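Local coordinates for manganese-binding protein (Chlamydia trachomatis, PDB 6NSI) that binds ferrous iron, manganese and nickel ions, preferring iron, and delivers them to the membrane permease of the YtgABCD ABC transporter for import, at residues A[100-105]-A[168-173]. Numbering follows the deposited sequence.
Sequences DPHIWT and HNAFSY. With FE (Fe (III) ion), chain B.
His-102 and His-168 meet at the iron(III) ion, each through NE2: the His-102 NE2–iron and His-168 NE2–iron distances are both 2.2 Å, and the imidazole planes stand 72° apart. His-36 and Asp-260 complete the site. The His-102 ring is sandwiched, with Ala-170 CA 3.6 Å from its centroid, a CH-pi contact almost on the ring normal, and Pro-101 CG nearer the rim of the opposite face. In the second shell His-102 ND1 donates to Asp-100 OD1 (2.7 Å), nearly in the imidazole plane and on the syn side of the carboxylate; with the metal bond at NE2, this fixes the ring's rotation and would be expected to make the imidazole a stronger donor to iron. The same oxygen takes the backbone N of His-102 on its anti side, closing an Asx turn, the two donors tilting out of the carboxylate plane to opposite faces. On His-168 the corresponding ND1 bonds to Glu-229.

Farther out, Tyr-173 lies alongside Asp-100, and its OH donates to Asp-100 O (2.8 Å) on a carbonyl lone pair. Ile-103 CG2, anti to its carbonyl carbon, sits over one face of the phenol, 3.8 Å from the centroid. A bridging water donates to His-102 O and accepts from Thr-105 OG1 and Tyr-173 N.

This buried contact joins the loop between strand 98-99 and helix 107-124, on which Ile-103 also packs, to the start of helix 172-178, with Phe-171 at its N-cap position.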
ATOM      1  N   ASP A 100       0.028   6.845  -8.845  1.00 34.23           N
ATOM      2  CA  ASP A 100       0.324   6.423  -7.486  1.00 27.44           C
ATOM      3  C   ASP A 100      -0.151   4.989  -7.305  1.00 29.49           C
ATOM      4  O   ASP A 100      -1.376   4.754  -7.265  1.00 26.90           O
ATOM      5  CB  ASP A 100      -0.347   7.340  -6.472  1.00 26.91           C
ATOM      6  CG  ASP A 100       0.063   7.033  -5.047  1.00 24.68           C
ATOM      7  OD1 ASP A 100       0.532   5.899  -4.794  1.00 21.53           O
ATOM      8  OD2 ASP A 100      -0.076   7.930  -4.173  1.00 24.46           O
ATOM      9  N   PRO A 101       0.750   4.019  -7.141  1.00 26.33           N
ATOM     10  CA  PRO A 101       0.339   2.608  -7.070  1.00 25.37           C
ATOM     11  C   PRO A 101      -0.153   2.143  -5.705  1.00 23.46           C
ATOM     12  O   PRO A 101      -0.637   1.004  -5.606  1.00 24.26           O
ATOM     13  CB  PRO A 101       1.623   1.865  -7.451  1.00 25.75           C
ATOM     14  CG  PRO A 101       2.701   2.758  -6.897  1.00 25.93           C
ATOM     15  CD  PRO A 101       2.219   4.167  -7.121  1.00 21.70           C
ATOM     16  N   HIS A 102      -0.059   2.973  -4.658  1.00 20.26           N
ATOM     17  CA  HIS A 102      -0.177   2.476  -3.286  1.00 24.91           C
ATOM     18  C   HIS A 102      -1.613   2.324  -2.815  1.00 26.86           C
ATOM     19  O   HIS A 102      -1.958   2.806  -1.729  1.00 23.09           O
ATOM     20  CB  HIS A 102       0.570   3.407  -2.323  1.00 18.53           C
ATOM     21  CG  HIS A 102       2.016   3.584  -2.673  1.00 20.28           C
ATOM     22  ND1 HIS A 102       2.468   4.600  -3.493  1.00 22.53           N
ATOM     23  CD2 HIS A 102       3.116   2.877  -2.311  1.00 20.96           C
ATOM     24  CE1 HIS A 102       3.783   4.509  -3.620  1.00 21.36           C
ATOM     25  NE2 HIS A 102       4.199   3.477  -2.909  1.00 18.41           N
ATOM     26  N   ILE A 103      -2.455   1.625  -3.587  1.00 23.99           N
ATOM     27  CA  ILE A 103      -3.870   1.534  -3.215  1.00 24.45           C
ATOM     28  C   ILE A 103      -4.139   0.553  -2.081  1.00 27.05           C
ATOM     29  O   ILE A 103      -5.244   0.559  -1.524  1.00 27.30           O
ATOM     30  CB  ILE A 103      -4.733   1.155  -4.437  1.00 28.34           C
ATOM     31  CG1 ILE A 103      -4.232  -0.147  -5.078  1.00 30.26           C
ATOM     32  CG2 ILE A 103      -4.769   2.311  -5.456  1.00 26.54           C
ATOM     33  CD1 ILE A 103      -5.138  -0.698  -6.228  1.00 25.42           C
ATOM     34  N   TRP A 104      -3.172  -0.293  -1.714  1.00 28.70           N
ATOM     35  CA  TRP A 104      -3.403  -1.299  -0.681  1.00 26.89           C
ATOM     36  C   TRP A 104      -3.434  -0.727   0.734  1.00 25.08           C
ATOM     37  O   TRP A 104      -3.666  -1.489   1.681  1.00 23.38           O
ATOM     38  CB  TRP A 104      -2.336  -2.399  -0.755  1.00 25.14           C
ATOM     39  CG  TRP A 104      -0.933  -1.844  -0.601  1.00 21.57           C
ATOM     40  CD1 TRP A 104      -0.260  -1.610   0.570  1.00 24.77           C
ATOM     41  CD2 TRP A 104      -0.060  -1.431  -1.656  1.00 24.11           C
ATOM     42  NE1 TRP A 104       0.995  -1.081   0.304  1.00 20.17           N
ATOM     43  CE2 TRP A 104       1.143  -0.969  -1.053  1.00 23.87           C
ATOM     44  CE3 TRP A 104      -0.162  -1.421  -3.051  1.00 24.04           C
ATOM     45  CZ2 TRP A 104       2.221  -0.498  -1.803  1.00 21.84           C
ATOM     46  CZ3 TRP A 104       0.912  -0.954  -3.794  1.00 23.41           C
ATOM     47  CH2 TRP A 104       2.088  -0.497  -3.168  1.00 22.31           C
ATOM     48  N   THR A 105      -3.191   0.573   0.916  1.00 22.08           N
ATOM     49  CA  THR A 105      -3.377   1.186   2.228  1.00 21.22           C
ATOM     50  C   THR A 105      -4.794   1.688   2.445  1.00 27.28           C
ATOM     51  O   THR A 105      -5.116   2.123   3.556  1.00 29.32           O
ATOM     52  CB  THR A 105      -2.420   2.363   2.433  1.00 24.25           C
ATOM     53  OG1 THR A 105      -2.807   3.447   1.573  1.00 24.02           O
ATOM     54  CG2 THR A 105      -0.955   1.944   2.134  1.00 24.38           C
ATOM     55  N   HIS A 168       8.469   8.045   2.311  1.00 19.37           N
ATOM     56  CA  HIS A 168       8.076   8.386   0.947  1.00 20.00           C
ATOM     57  C   HIS A 168       6.557   8.439   0.862  1.00 21.18           C
ATOM     58  O   HIS A 168       5.850   8.205   1.846  1.00 19.67           O
ATOM     59  CB  HIS A 168       8.698   7.443  -0.109  1.00 21.98           C
ATOM     60  CG  HIS A 168       8.045   6.095  -0.267  1.00 24.37           C
ATOM     61  ND1 HIS A 168       8.026   5.142   0.737  1.00 25.98           N
ATOM     62  CD2 HIS A 168       7.512   5.494  -1.363  1.00 20.77           C
ATOM     63  CE1 HIS A 168       7.456   4.037   0.281  1.00 23.83           C
ATOM     64  NE2 HIS A 168       7.138   4.224  -0.986  1.00 20.26           N
ATOM     65  N   ASN A 169       6.082   8.783  -0.333  1.00 22.66           N
ATOM     66  CA  ASN A 169       4.667   9.050  -0.599  1.00 26.65           C
ATOM     67  C   ASN A 169       3.943   7.733  -0.898  1.00 21.27           C
ATOM     68  O   ASN A 169       3.562   7.428  -2.025  1.00 20.38           O
ATOM     69  CB  ASN A 169       4.532  10.049  -1.746  1.00 22.90           C
ATOM     70  CG  ASN A 169       3.103  10.471  -1.978  1.00 29.21           C
ATOM     71  OD1 ASN A 169       2.238  10.258  -1.120  1.00 21.33           O
ATOM     72  ND2 ASN A 169       2.831  11.053  -3.150  1.00 25.72           N
ATOM     73  N   ALA A 170       3.755   6.949   0.162  1.00 21.20           N
ATOM     74  CA  ALA A 170       3.054   5.678   0.085  1.00 21.01           C
ATOM     75  C   ALA A 170       1.689   5.708   0.759  1.00 19.82           C
ATOM     76  O   ALA A 170       0.954   4.720   0.667  1.00 20.99           O
ATOM     77  CB  ALA A 170       3.896   4.559   0.720  1.00 20.89           C
ATOM     78  N   PHE A 171       1.325   6.806   1.423  1.00 22.96           N
ATOM     79  CA  PHE A 171       0.093   6.855   2.202  1.00 21.87           C
ATOM     80  C   PHE A 171      -0.881   7.926   1.707  1.00 23.10           C
ATOM     81  O   PHE A 171      -1.738   8.395   2.469  1.00 20.45           O
ATOM     82  CB  PHE A 171       0.426   7.047   3.681  1.00 20.62           C
ATOM     83  CG  PHE A 171       1.281   5.929   4.251  1.00 23.27           C
ATOM     84  CD1 PHE A 171       2.669   6.029   4.254  1.00 24.73           C
ATOM     85  CD2 PHE A 171       0.692   4.777   4.761  1.00 21.71           C
ATOM     86  CE1 PHE A 171       3.458   5.002   4.772  1.00 24.70           C
ATOM     87  CE2 PHE A 171       1.472   3.739   5.281  1.00 26.72           C
ATOM     88  CZ  PHE A 171       2.854   3.855   5.296  1.00 19.32           C
ATOM     89  N   SER A 172      -0.791   8.310   0.429  1.00 18.75           N
ATOM     90  CA  SER A 172      -1.743   9.297  -0.076  1.00 21.22           C
ATOM     91  C   SER A 172      -3.175   8.760  -0.073  1.00 26.42           C
ATOM     92  O   SER A 172      -4.112   9.483   0.295  1.00 25.68           O
ATOM     93  CB  SER A 172      -1.341   9.765  -1.478  1.00 25.91           C
ATOM     94  OG  SER A 172      -0.276  10.701  -1.399  1.00 21.11           O
ATOM     95  N   TYR A 173      -3.381   7.508  -0.499  1.00 26.72           N
ATOM     96  CA  TYR A 173      -4.737   6.948  -0.468  1.00 24.67           C
ATOM     97  C   TYR A 173      -5.250   6.825   0.962  1.00 27.63           C
ATOM     98  O   TYR A 173      -6.404   7.167   1.256  1.00 24.99           O
ATOM     99  CB  TYR A 173      -4.767   5.587  -1.163  1.00 23.55           C
ATOM    100  CG  TYR A 173      -4.506   5.686  -2.644  1.00 25.85           C
ATOM    101  CD1 TYR A 173      -3.231   5.461  -3.158  1.00 21.86           C
ATOM    102  CD2 TYR A 173      -5.527   6.006  -3.524  1.00 26.95           C
ATOM    103  CE1 TYR A 173      -2.984   5.546  -4.515  1.00 23.54           C
ATOM    104  CE2 TYR A 173      -5.293   6.107  -4.878  1.00 30.34           C
ATOM    105  CZ  TYR A 173      -4.025   5.871  -5.376  1.00 31.21           C
ATOM    106  OH  TYR A 173      -3.789   5.965  -6.730  1.00 26.75           O
TER
HETATM  107 FE    FE B 401       6.214   2.771  -2.431  1.00 24.07          FE
HETATM  108  O   HOH W   1      -0.084  10.568  -4.613  1.00 29.10           O
HETATM  109  O   HOH W   2      -1.367   5.089  -0.175  1.00 19.95           O